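PDB 4MF4: HpcH/HpaI aldolase/citrate lyase family protein from Burkholderia cenocepacia, which belongs to the HpcH/HpaI aldolase/citrate lyase family and folds as a closed barrel of parallel strands surrounded by helices, a TIM barrel. Local coordinates for residues T122-P127 with T154-V159; I162-S167 with C185-P190; V224-F229 with A242-I247. All coordinates share one frame; numbering follows the deposited sequence.

The three contacts follow one another along the chain and sample a TIM barrel from its periphery to its wall. Interaction 1 lies outermost: its centre is about 23 Å from that of interaction 2 and about 25 Å from that of interaction 3. It ties together the two ends of the connection leading into strand 160-165, where interaction 2 begins. Interactions 2 and 3, centres about 10 Å apart, form a continuous piece of the sheet, since strands 185-188 and 225-230 are neighbours and Leu186 O approaches Gly227 N at 2.7 Å, a probable hydrogen bond. A bound 1,2-ethanediol, probably from the crystallisation liquor, lies about 4 Å from the Gln164 side chain in interaction 2.

Interaction 1: T122-P127 with T154-V159; sequences TRFPSP and TANAQV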
ATOM      1  N   THR A 122      17.533  22.930   7.175  1.00 16.84           N
ATOM      2  CA  THR A 122      17.249  22.166   8.404  1.00 16.17           C
ATOM      3  C   THR A 122      17.007  22.962   9.681  1.00 17.01           C
ATOM      4  O   THR A 122      16.702  22.355  10.728  1.00 15.34           O
ATOM      5  CB  THR A 122      18.360  21.123   8.714  1.00 16.22           C
ATOM      6  OG1 THR A 122      19.527  21.770   9.255  1.00 16.28           O
ATOM      7  CG2 THR A 122      18.693  20.333   7.492  1.00 16.30           C
ATOM      8  N   ARG A 123      17.074  24.300   9.590  1.00 17.61           N
ATOM      9  CA  ARG A 123      16.992  25.164  10.764  1.00 17.57           C
ATOM     10  C   ARG A 123      15.737  26.061  10.745  1.00 18.12           C
ATOM     11  O   ARG A 123      15.455  26.714   9.773  1.00 16.89           O
ATOM     12  CB  ARG A 123      18.224  26.067  10.864  1.00 18.69           C
ATOM     13  CG  ARG A 123      19.571  25.352  11.091  1.00 19.32           C
ATOM     14  CD  ARG A 123      19.503  24.365  12.239  1.00 20.18           C
ATOM     15  NE  ARG A 123      20.796  23.993  12.801  1.00 19.94           N
ATOM     16  CZ  ARG A 123      21.504  22.904  12.491  1.00 20.97           C
ATOM     17  NH1 ARG A 123      21.107  22.030  11.575  1.00 19.09           N
ATOM     18  NH2 ARG A 123      22.652  22.679  13.124  1.00 21.05           N
ATOM     19  N   PHE A 124      14.990  26.042  11.840  1.00 18.62           N
ATOM     20  CA  PHE A 124      14.029  27.083  12.130  1.00 19.85           C
ATOM     21  C   PHE A 124      14.731  28.439  12.288  1.00 21.51           C
ATOM     22  O   PHE A 124      15.773  28.518  12.936  1.00 22.47           O
ATOM     23  CB  PHE A 124      13.322  26.761  13.420  1.00 19.87           C
ATOM     24  CG  PHE A 124      12.393  25.582  13.332  1.00 19.95           C
ATOM     25  CD1 PHE A 124      11.508  25.461  12.292  1.00 19.16           C
ATOM     26  CD2 PHE A 124      12.386  24.626  14.344  1.00 20.15           C
ATOM     27  CE1 PHE A 124      10.623  24.393  12.245  1.00 21.52           C
ATOM     28  CE2 PHE A 124      11.521  23.568  14.308  1.00 20.21           C
ATOM     29  CZ  PHE A 124      10.644  23.433  13.248  1.00 21.21           C
ATOM     30  N   PRO A 125      14.161  29.509  11.714  1.00 22.92           N
ATOM     31  CA  PRO A 125      14.795  30.820  11.945  1.00 24.69           C
ATOM     32  C   PRO A 125      14.887  31.158  13.452  1.00 25.99           C
ATOM     33  O   PRO A 125      13.902  31.071  14.175  1.00 27.68           O
ATOM     34  CB  PRO A 125      13.888  31.808  11.206  1.00 24.68           C
ATOM     35  CG  PRO A 125      12.865  31.022  10.489  1.00 26.45           C
ATOM     36  CD  PRO A 125      12.919  29.593  10.933  1.00 24.36           C
ATOM     37  N   SER A 126      16.067  31.525  13.913  1.00 27.37           N
ATOM     38  CA  SER A 126      16.295  31.733  15.326  1.00 26.73           C
ATOM     39  C   SER A 126      17.562  32.565  15.523  1.00 27.12           C
ATOM     40  O   SER A 126      18.296  32.822  14.559  1.00 26.55           O
ATOM     41  CB  SER A 126      16.475  30.367  15.932  1.00 27.09           C
ATOM     42  OG  SER A 126      17.583  29.735  15.315  1.00 27.17           O
ATOM     43  N   PRO A 127      17.852  32.973  16.763  1.00 28.93           N
ATOM     44  CA  PRO A 127      19.069  33.784  16.957  1.00 30.43           C
ATOM     45  C   PRO A 127      20.370  33.128  16.475  1.00 30.10           C
ATOM     46  O   PRO A 127      21.256  33.803  15.988  1.00 28.44           O
ATOM     47  CB  PRO A 127      19.112  33.987  18.473  1.00 32.23           C
ATOM     48  CG  PRO A 127      17.677  33.935  18.910  1.00 31.54           C
ATOM     49  CD  PRO A 127      16.973  32.992  17.953  1.00 31.33           C
ATOM     50  N   THR A 154      13.525  23.688  20.705  1.00 26.56           N
ATOM     51  CA  THR A 154      14.495  22.663  21.026  1.00 25.75           C
ATOM     52  C   THR A 154      14.941  21.814  19.789  1.00 24.04           C
ATOM     53  O   THR A 154      15.928  21.060  19.878  1.00 22.15           O
ATOM     54  CB  THR A 154      13.894  21.775  22.138  1.00 27.44           C
ATOM     55  OG1 THR A 154      12.621  21.305  21.701  1.00 27.50           O
ATOM     56  CG2 THR A 154      13.637  22.603  23.433  1.00 29.59           C
ATOM     57  N   ALA A 155      14.261  21.966  18.654  1.00 21.25           N
ATOM     58  CA  ALA A 155      14.538  21.130  17.487  1.00 20.85           C
ATOM     59  C   ALA A 155      15.875  21.407  16.848  1.00 19.78           C
ATOM     60  O   ALA A 155      16.561  20.452  16.452  1.00 18.99           O
ATOM     61  CB  ALA A 155      13.438  21.247  16.427  1.00 20.46           C
ATOM     62  N   ASN A 156      16.251  22.678  16.694  1.00 19.47           N
ATOM     63  CA  ASN A 156      17.474  22.999  15.935  1.00 19.35           C
ATOM     64  C   ASN A 156      18.698  22.314  16.510  1.00 19.92           C
ATOM     65  O   ASN A 156      19.540  21.807  15.761  1.00 19.66           O
ATOM     66  CB  ASN A 156      17.745  24.518  15.825  1.00 19.61           C
ATOM     67  CG  ASN A 156      16.853  25.233  14.815  1.00 20.44           C
ATOM     68  OD1 ASN A 156      16.001  24.643  14.091  1.00 18.86           O
ATOM     69  ND2 ASN A 156      17.041  26.541  14.757  1.00 21.37           N
ATOM     70  N   ALA A 157      18.799  22.295  17.843  1.00 20.28           N
ATOM     71  CA  ALA A 157      19.976  21.747  18.539  1.00 20.77           C
ATOM     72  C   ALA A 157      20.193  20.247  18.308  1.00 20.11           C
ATOM     73  O   ALA A 157      21.296  19.767  18.474  1.00 20.08           O
ATOM     74  CB  ALA A 157      19.859  22.016  20.065  1.00 21.75           C
ATOM     75  N   GLN A 158      19.142  19.520  17.913  1.00 19.59           N
ATOM     76  CA  GLN A 158      19.231  18.079  17.756  1.00 19.46           C
ATOM     77  C   GLN A 158      19.307  17.617  16.306  1.00 18.57           C
ATOM     78  O   GLN A 158      19.392  16.425  16.070  1.00 17.80           O
ATOM     79  CB  GLN A 158      18.081  17.364  18.472  1.00 19.85           C
ATOM     80  CG  GLN A 158      17.976  17.635  19.974  1.00 21.17           C
ATOM     81  CD  GLN A 158      19.306  17.554  20.677  1.00 21.61           C
ATOM     82  OE1 GLN A 158      20.114  16.678  20.398  1.00 23.28           O
ATOM     83  NE2 GLN A 158      19.553  18.497  21.563  1.00 21.97           N
ATOM     84  N   VAL A 159      19.289  18.545  15.353  1.00 18.14           N
ATOM     85  CA  VAL A 159      19.401  18.157  13.937  1.00 18.14           C
ATOM     86  C   VAL A 159      20.858  18.131  13.500  1.00 17.70           C
ATOM     87  O   VAL A 159      21.597  19.107  13.690  1.00 16.85           O
ATOM     88  CB  VAL A 159      18.622  19.107  13.016  1.00 19.37           C
ATOM     89  CG1 VAL A 159      18.800  18.696  11.566  1.00 20.42           C
ATOM     90  CG2 VAL A 159      17.152  19.081  13.351  1.00 19.63           C
TER
HETATM   91  O   HOH W   1      15.179  22.069  13.046  1.00 21.52           O
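Ala155 opens the contact: its CB lies obliquely against the Phe124 ring, 3.7 Å from CE2. Leu200 of a second subunit also packs on this ring, so the intramolecular contact adjoins a subunit interface. The next residue, Asn156, carries most of the load. Its CG stands beside its own backbone N, and the carboxamide reaches across to Phe124, crossing that side chain obliquely. OD1 takes the N-H of Phe124 at 2.8 Å on an in-plane lone pair, in a somewhat bent bond (146°). The other end of the amide returns the favour: ND2 donates to Phe124 O at 3.0 Å, nearly straight (166°) and within the amide plane. A single flat group thus pairs with both backbone polar atoms of one residue, as a peptide of a neighbouring strand might, which fixes its rotation. OD1 is gripped a second time by a water, 2.9 Å from it, that also donates to Thr122 O, while ND2 has a further acceptor in Glu128.

Arg123 bends at chi2 (-50°) so that its CD lies 3.8 Å from Asn156 CG, and Asn156 O sits over one face of the guanidinium. NH1 donates to Thr122 OG1, 2.8 Å away and close to the guanidinium plane. Finally, Val159 CG1 packs 3.8 Å from Thr122 CB, beside strand 160-165. Together these contacts clasp the beginning and end of the long helix-to-strand connection between helix 112-121 and strand 160-165, one of the alpha-to-beta links of a TIM barrel.

Interaction 2: I162-S167 with C185-P190; sequences IVQVES and CLFVGP
Phe187 O is the best-held polar atom here, gripped twice by strand 162-165. Val165 N donates to it at 2.8 Å within the carbonyl plane, and the CA-H of Gln164 adds a weaker contact, CA lying 3.3 Å from the same oxygen. Two further backbone bonds continue the parallel ladder. Phe187 N reaches Val163 O at 2.8 Å from above the carbonyl plane, whereas Val163 N meets Cys185 O at 3.1 Å almost along the C=O axis.

Inside the barrel, Ile162 points its CG2, anti to the backbone N, at Phe187 CB (3.6 Å). Gln164 and Phe187 both set CG anti to their backbone N and run side by side: Gln164 CG lies at the edge of the ring, near its plane, and the amide is turned 78° from that ring. Leu246 and Met105 of other strands also pack on Phe187. Val163 and Leu186 go outward instead, lying alongside each other with CG2 and CD2 3.8 Å apart, toward helix 174-178. Beyond the last bond the strands diverge, and Val165 O and Gly189 N are buried without a partner in the model.

The extended chain of Gln164 carries its amide past Gly189, whose lack of a side chain leaves room for NE2 at 3.8 Å from Gly189 CA; Arg84 binds OE1. Nearby, Glu166 OE1 lies close to Asp192 OD2, like charges that could raise a carboxylate's proton affinity, although Cys108 N donates to Glu166 OE2. Apolar on its inner and outer faces, the contact thus gives way to the Gln164 amide held by Arg84.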
ATOM      1  N   ILE A 162      24.955  15.796   7.528  1.00 13.84           N
ATOM      2  CA  ILE A 162      26.049  15.075   6.875  1.00 13.98           C
ATOM      3  C   ILE A 162      26.038  15.453   5.382  1.00 14.41           C
ATOM      4  O   ILE A 162      24.994  15.320   4.686  1.00 13.76           O
ATOM      5  CB  ILE A 162      25.875  13.547   6.971  1.00 13.69           C
ATOM      6  CG1 ILE A 162      25.677  13.108   8.419  1.00 14.62           C
ATOM      7  CG2 ILE A 162      27.093  12.847   6.367  1.00 13.83           C
ATOM      8  CD1 ILE A 162      25.332  11.644   8.615  1.00 15.15           C
ATOM      9  N   VAL A 163      27.184  15.938   4.895  1.00 14.21           N
ATOM     10  CA  VAL A 163      27.322  16.329   3.480  1.00 14.14           C
ATOM     11  C   VAL A 163      28.176  15.295   2.734  1.00 15.15           C
ATOM     12  O   VAL A 163      29.277  14.950   3.168  1.00 13.29           O
ATOM     13  CB  VAL A 163      27.888  17.741   3.314  1.00 15.20           C
ATOM     14  CG1 VAL A 163      26.898  18.736   3.903  1.00 15.67           C
ATOM     15  CG2 VAL A 163      29.251  17.941   3.963  1.00 15.30           C
ATOM     16  N   GLN A 164      27.654  14.799   1.631  1.00 14.36           N
ATOM     17  CA  GLN A 164      28.379  13.837   0.873  1.00 17.51           C
ATOM     18  C   GLN A 164      29.269  14.584  -0.121  1.00 17.55           C
ATOM     19  O   GLN A 164      28.787  15.409  -0.891  1.00 17.21           O
ATOM     20  CB  GLN A 164      27.401  12.868   0.202  1.00 19.63           C
ATOM     21  CG  GLN A 164      28.079  11.681  -0.408  1.00 24.19           C
ATOM     22  CD  GLN A 164      27.108  10.514  -0.751  1.00 26.52           C
ATOM     23  OE1 GLN A 164      25.899  10.571  -0.510  1.00 28.02           O
ATOM     24  NE2 GLN A 164      27.653   9.487  -1.359  1.00 30.97           N
ATOM     25  N   VAL A 165      30.574  14.318  -0.077  1.00 17.91           N
ATOM     26  CA  VAL A 165      31.522  14.998  -0.955  1.00 21.53           C
ATOM     27  C   VAL A 165      31.914  13.984  -2.024  1.00 24.99           C
ATOM     28  O   VAL A 165      32.571  12.994  -1.749  1.00 30.42           O
ATOM     29  CB  VAL A 165      32.738  15.510  -0.184  1.00 20.86           C
ATOM     30  CG1 VAL A 165      33.668  16.282  -1.110  1.00 22.40           C
ATOM     31  CG2 VAL A 165      32.302  16.405   0.960  1.00 20.26           C
ATOM     32  N   GLU A 166      31.490  14.200  -3.241  1.00 30.02           N
ATOM     33  CA  GLU A 166      31.586  13.103  -4.192  1.00 37.13           C
ATOM     34  C   GLU A 166      31.868  13.521  -5.614  1.00 37.40           C
ATOM     35  O   GLU A 166      31.594  12.767  -6.546  1.00 44.37           O
ATOM     36  CB  GLU A 166      30.345  12.192  -4.106  1.00 39.65           C
ATOM     37  CG  GLU A 166      29.026  12.845  -4.449  1.00 40.93           C
ATOM     38  CD  GLU A 166      27.841  11.976  -4.017  1.00 46.27           C
ATOM     39  OE1 GLU A 166      28.087  10.765  -3.764  1.00 48.96           O
ATOM     40  OE2 GLU A 166      26.688  12.494  -3.920  1.00 35.02           O
ATOM     41  N   SER A 167      32.522  14.669  -5.749  1.00 35.49           N
ATOM     42  CA  SER A 167      32.883  15.237  -7.007  1.00 32.21           C
ATOM     43  C   SER A 167      34.253  15.856  -6.909  1.00 32.63           C
ATOM     44  O   SER A 167      34.741  16.154  -5.815  1.00 31.44           O
ATOM     45  CB  SER A 167      31.899  16.348  -7.278  1.00 37.03           C
ATOM     46  OG  SER A 167      31.862  17.169  -6.112  1.00 33.89           O
ATOM     47  N   CYS A 185      29.456  16.295   9.621  1.00 15.14           N
ATOM     48  CA  CYS A 185      30.223  15.179   9.114  1.00 14.58           C
ATOM     49  C   CYS A 185      30.455  15.321   7.629  1.00 14.45           C
ATOM     50  O   CYS A 185      29.535  15.701   6.930  1.00 13.26           O
ATOM     51  CB  CYS A 185      29.417  13.896   9.331  1.00 15.35           C
ATOM     52  SG  CYS A 185      30.307  12.381   8.858  1.00 17.00           S
ATOM     53  N   LEU A 186      31.641  14.964   7.143  1.00 14.56           N
ATOM     54  CA  LEU A 186      31.901  14.915   5.711  1.00 15.55           C
ATOM     55  C   LEU A 186      31.795  13.460   5.322  1.00 17.21           C
ATOM     56  O   LEU A 186      32.464  12.633   5.935  1.00 18.37           O
ATOM     57  CB  LEU A 186      33.305  15.410   5.366  1.00 16.17           C
ATOM     58  CG  LEU A 186      33.713  16.793   5.815  1.00 15.89           C
ATOM     59  CD1 LEU A 186      35.214  17.019   5.623  1.00 16.78           C
ATOM     60  CD2 LEU A 186      32.882  17.835   5.100  1.00 16.43           C
ATOM     61  N   PHE A 187      31.007  13.125   4.295  1.00 16.10           N
ATOM     62  CA  PHE A 187      30.867  11.711   3.934  1.00 15.89           C
ATOM     63  C   PHE A 187      31.421  11.415   2.543  1.00 16.33           C
ATOM     64  O   PHE A 187      31.048  12.049   1.580  1.00 15.67           O
ATOM     65  CB  PHE A 187      29.396  11.326   4.048  1.00 15.63           C
ATOM     66  CG  PHE A 187      29.130   9.850   3.907  1.00 14.74           C
ATOM     67  CD1 PHE A 187      28.934   9.302   2.670  1.00 15.01           C
ATOM     68  CD2 PHE A 187      29.017   9.047   5.015  1.00 15.22           C
ATOM     69  CE1 PHE A 187      28.629   7.969   2.535  1.00 15.79           C
ATOM     70  CE2 PHE A 187      28.723   7.702   4.897  1.00 15.05           C
ATOM     71  CZ  PHE A 187      28.507   7.172   3.657  1.00 15.32           C
ATOM     72  N   VAL A 188      32.349  10.478   2.456  1.00 17.55           N
ATOM     73  CA  VAL A 188      32.879  10.008   1.160  1.00 19.76           C
ATOM     74  C   VAL A 188      32.138   8.779   0.615  1.00 19.82           C
ATOM     75  O   VAL A 188      32.101   7.714   1.260  1.00 20.11           O
ATOM     76  CB  VAL A 188      34.390   9.636   1.314  1.00 20.32           C
ATOM     77  CG1 VAL A 188      34.981   9.202  -0.017  1.00 22.74           C
ATOM     78  CG2 VAL A 188      35.192  10.809   1.856  1.00 21.09           C
ATOM     79  N   GLY A 189      31.531   8.915  -0.563  1.00 20.06           N
ATOM     80  CA  GLY A 189      31.044   7.751  -1.306  1.00 21.47           C
ATOM     81  C   GLY A 189      32.076   7.357  -2.372  1.00 20.60           C
ATOM     82  O   GLY A 189      32.179   8.024  -3.378  1.00 22.14           O
ATOM     83  N   PRO A 190      32.889   6.317  -2.138  1.00 20.87           N
ATOM     84  CA  PRO A 190      34.011   6.160  -3.096  1.00 21.46           C
ATOM     85  C   PRO A 190      33.584   5.861  -4.521  1.00 21.45           C
ATOM     86  O   PRO A 190      34.217   6.367  -5.459  1.00 20.04           O
ATOM     87  CB  PRO A 190      34.787   4.975  -2.541  1.00 22.20           C
ATOM     88  CG  PRO A 190      34.515   5.033  -1.086  1.00 21.90           C
ATOM     89  CD  PRO A 190      33.051   5.407  -0.997  1.00 21.81           C
TER

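Interaction 3: V224-F229 with A242-I247; sequences VAVGIF and AGYRLI
The ring of Tyr244 is the apolar centre. Ile228, with CG1 anti to its backbone N, extends CD1 over one face of the ring in a CH-pi contact, 4.0 Å from the centroid and displaced toward the hydroxyl-bearing rim, with CZ the closest ring atom. Val226 approaches obliquely from the same strand, its CG1 3.6 Å from Tyr244 CD1, so two residues on the same side of the strand hold the ring between the sheet and the surrounding helices. Met212 and Leu216 of helix 206-222 also touch it, and Tyr239 meets it edge-to-face. Further along, Ile228 CG2 and Ile247 CG1 pack more loosely at 4.2 Å.

The backbone bonds flank this core. Val226 O accepts two successive amides: Arg245 N at 2.9 Å, nearly along the C=O axis, and Leu246 N at 3.1 Å, from above the carbonyl plane. Ile228 N then binds Leu246 O, a bond whose acceptor is placed less surely, continuing the parallel pairing. At the outer edge a water bridges Val226 N (2.9 Å) and Gly243 O. Gly243 itself, with phi of 111°, ends helix 233-242 in a Schellman motif. Arg245 sends its guanidinium past Ala225 to a salt bridge with Glu25. Helix end, turn and paired strands close the beta-alpha-beta unit of strand 225-230, helix 233-242 and strand 246-251, the repeating element of the TIM barrel.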
ATOM      1  N   VAL A 224      36.075  17.935  12.234  1.00 18.13           N
ATOM      2  CA  VAL A 224      34.792  17.472  11.750  1.00 16.95           C
ATOM      3  C   VAL A 224      34.946  15.987  11.405  1.00 17.02           C
ATOM      4  O   VAL A 224      35.892  15.569  10.698  1.00 16.11           O
ATOM      5  CB  VAL A 224      34.402  18.275  10.490  1.00 17.44           C
ATOM      6  CG1 VAL A 224      33.070  17.770   9.924  1.00 17.54           C
ATOM      7  CG2 VAL A 224      34.363  19.781  10.798  1.00 17.29           C
ATOM      8  N   ALA A 225      34.048  15.180  11.951  1.00 16.69           N
ATOM      9  CA  ALA A 225      33.953  13.780  11.610  1.00 17.29           C
ATOM     10  C   ALA A 225      33.943  13.516  10.123  1.00 17.11           C
ATOM     11  O   ALA A 225      33.288  14.227   9.374  1.00 15.87           O
ATOM     12  CB  ALA A 225      32.693  13.181  12.203  1.00 18.08           C
ATOM     13  N   VAL A 226      34.677  12.469   9.707  1.00 16.29           N
ATOM     14  CA  VAL A 226      34.551  11.979   8.348  1.00 16.24           C
ATOM     15  C   VAL A 226      33.933  10.583   8.288  1.00 15.80           C
ATOM     16  O   VAL A 226      34.232   9.745   9.113  1.00 16.54           O
ATOM     17  CB  VAL A 226      35.901  11.990   7.653  1.00 16.14           C
ATOM     18  CG1 VAL A 226      35.750  11.637   6.180  1.00 16.13           C
ATOM     19  CG2 VAL A 226      36.503  13.395   7.820  1.00 16.77           C
ATOM     20  N   GLY A 227      33.069  10.379   7.306  1.00 15.94           N
ATOM     21  CA  GLY A 227      32.397   9.096   7.107  1.00 16.64           C
ATOM     22  C   GLY A 227      32.682   8.554   5.716  1.00 14.88           C
ATOM     23  O   GLY A 227      33.161   9.285   4.855  1.00 14.41           O
ATOM     24  N   ILE A 228      32.304   7.303   5.486  1.00 14.18           N
ATOM     25  CA  ILE A 228      32.635   6.602   4.265  1.00 13.76           C
ATOM     26  C   ILE A 228      31.753   5.373   4.137  1.00 14.17           C
ATOM     27  O   ILE A 228      31.325   4.768   5.153  1.00 13.96           O
ATOM     28  CB  ILE A 228      34.151   6.219   4.260  1.00 14.95           C
ATOM     29  CG1 ILE A 228      34.593   5.717   2.874  1.00 15.44           C
ATOM     30  CG2 ILE A 228      34.442   5.249   5.363  1.00 14.69           C
ATOM     31  CD1 ILE A 228      36.087   5.712   2.654  1.00 16.29           C
ATOM     32  N   PHE A 229      31.448   5.027   2.888  1.00 14.66           N
ATOM     33  CA  PHE A 229      30.731   3.804   2.571  1.00 15.27           C
ATOM     34  C   PHE A 229      31.790   2.768   2.262  1.00 16.07           C
ATOM     35  O   PHE A 229      32.536   2.935   1.286  1.00 15.71           O
ATOM     36  CB  PHE A 229      29.802   3.990   1.340  1.00 15.75           C
ATOM     37  CG  PHE A 229      28.945   2.782   1.051  1.00 16.94           C
ATOM     38  CD1 PHE A 229      29.424   1.759   0.242  1.00 18.51           C
ATOM     39  CD2 PHE A 229      27.730   2.616   1.665  1.00 17.11           C
ATOM     40  CE1 PHE A 229      28.667   0.617  -0.000  1.00 17.92           C
ATOM     41  CE2 PHE A 229      26.963   1.476   1.438  1.00 17.15           C
ATOM     42  CZ  PHE A 229      27.445   0.481   0.598  1.00 18.68           C
ATOM     43  N   ALA A 242      42.613   4.254   9.278  1.00 20.26           N
ATOM     44  CA  ALA A 242      43.002   5.537   8.738  1.00 19.29           C
ATOM     45  C   ALA A 242      42.407   6.734   9.490  1.00 18.48           C
ATOM     46  O   ALA A 242      42.882   7.845   9.327  1.00 18.37           O
ATOM     47  CB  ALA A 242      42.667   5.624   7.239  1.00 18.57           C
ATOM     48  N   GLY A 243      41.365   6.526  10.285  1.00 17.37           N
ATOM     49  CA  GLY A 243      40.785   7.591  11.088  1.00 17.66           C
ATOM     50  C   GLY A 243      39.394   8.068  10.696  1.00 16.54           C
ATOM     51  O   GLY A 243      38.907   9.051  11.228  1.00 15.21           O
ATOM     52  N   TYR A 244      38.783   7.419   9.710  1.00 16.31           N
ATOM     53  CA  TYR A 244      37.389   7.644   9.467  1.00 16.41           C
ATOM     54  C   TYR A 244      36.598   7.225  10.722  1.00 17.19           C
ATOM     55  O   TYR A 244      36.915   6.206  11.352  1.00 17.17           O
ATOM     56  CB  TYR A 244      36.890   6.803   8.298  1.00 16.67           C
ATOM     57  CG  TYR A 244      37.390   7.238   6.947  1.00 16.28           C
ATOM     58  CD1 TYR A 244      36.683   8.189   6.172  1.00 16.20           C
ATOM     59  CD2 TYR A 244      38.579   6.721   6.441  1.00 16.28           C
ATOM     60  CE1 TYR A 244      37.165   8.603   4.924  1.00 15.78           C
ATOM     61  CE2 TYR A 244      39.043   7.105   5.204  1.00 17.32           C
ATOM     62  CZ  TYR A 244      38.344   8.049   4.454  1.00 16.49           C
ATOM     63  OH  TYR A 244      38.843   8.394   3.223  1.00 18.29           O
ATOM     64  N   ARG A 245      35.554   7.982  11.040  1.00 18.77           N
ATOM     65  CA  ARG A 245      34.665   7.696  12.185  1.00 18.78           C
ATOM     66  C   ARG A 245      33.268   7.116  11.812  1.00 19.20           C
ATOM     67  O   ARG A 245      32.843   6.057  12.353  1.00 20.82           O
ATOM     68  CB  ARG A 245      34.545   8.934  13.025  1.00 18.72           C
ATOM     69  CG  ARG A 245      35.872   9.246  13.730  1.00 20.41           C
ATOM     70  CD  ARG A 245      35.701  10.339  14.718  1.00 21.11           C
ATOM     71  NE  ARG A 245      34.779   9.875  15.755  1.00 22.54           N
ATOM     72  CZ  ARG A 245      33.845  10.620  16.318  1.00 23.02           C
ATOM     73  NH1 ARG A 245      33.674  11.892  15.956  1.00 24.81           N
ATOM     74  NH2 ARG A 245      33.055  10.080  17.218  1.00 23.78           N
ATOM     75  N   LEU A 246      32.583   7.717  10.839  1.00 17.25           N
ATOM     76  CA  LEU A 246      31.238   7.232  10.486  1.00 15.19           C
ATOM     77  C   LEU A 246      31.330   6.261   9.325  1.00 15.83           C
ATOM     78  O   LEU A 246      31.291   6.650   8.124  1.00 14.86           O
ATOM     79  CB  LEU A 246      30.332   8.402  10.149  1.00 15.43           C
ATOM     80  CG  LEU A 246      28.856   8.057  10.022  1.00 16.06           C
ATOM     81  CD1 LEU A 246      28.159   8.163  11.374  1.00 17.36           C
ATOM     82  CD2 LEU A 246      28.168   8.945   9.033  1.00 16.85           C
ATOM     83  N   ILE A 247      31.465   4.984   9.663  1.00 15.89           N
ATOM     84  CA  ILE A 247      31.811   3.970   8.690  1.00 15.65           C
ATOM     85  C   ILE A 247      30.599   3.085   8.413  1.00 15.05           C
ATOM     86  O   ILE A 247      30.056   2.494   9.348  1.00 14.11           O
ATOM     87  CB  ILE A 247      32.969   3.105   9.189  1.00 16.19           C
ATOM     88  CG1 ILE A 247      34.218   3.968   9.366  1.00 16.59           C
ATOM     89  CG2 ILE A 247      33.246   1.997   8.183  1.00 16.69           C
ATOM     90  CD1 ILE A 247      35.407   3.248   9.963  1.00 17.04           C
TER
HETATM   91  O   HOH W   2      36.894  11.195  11.094  1.00 17.26           O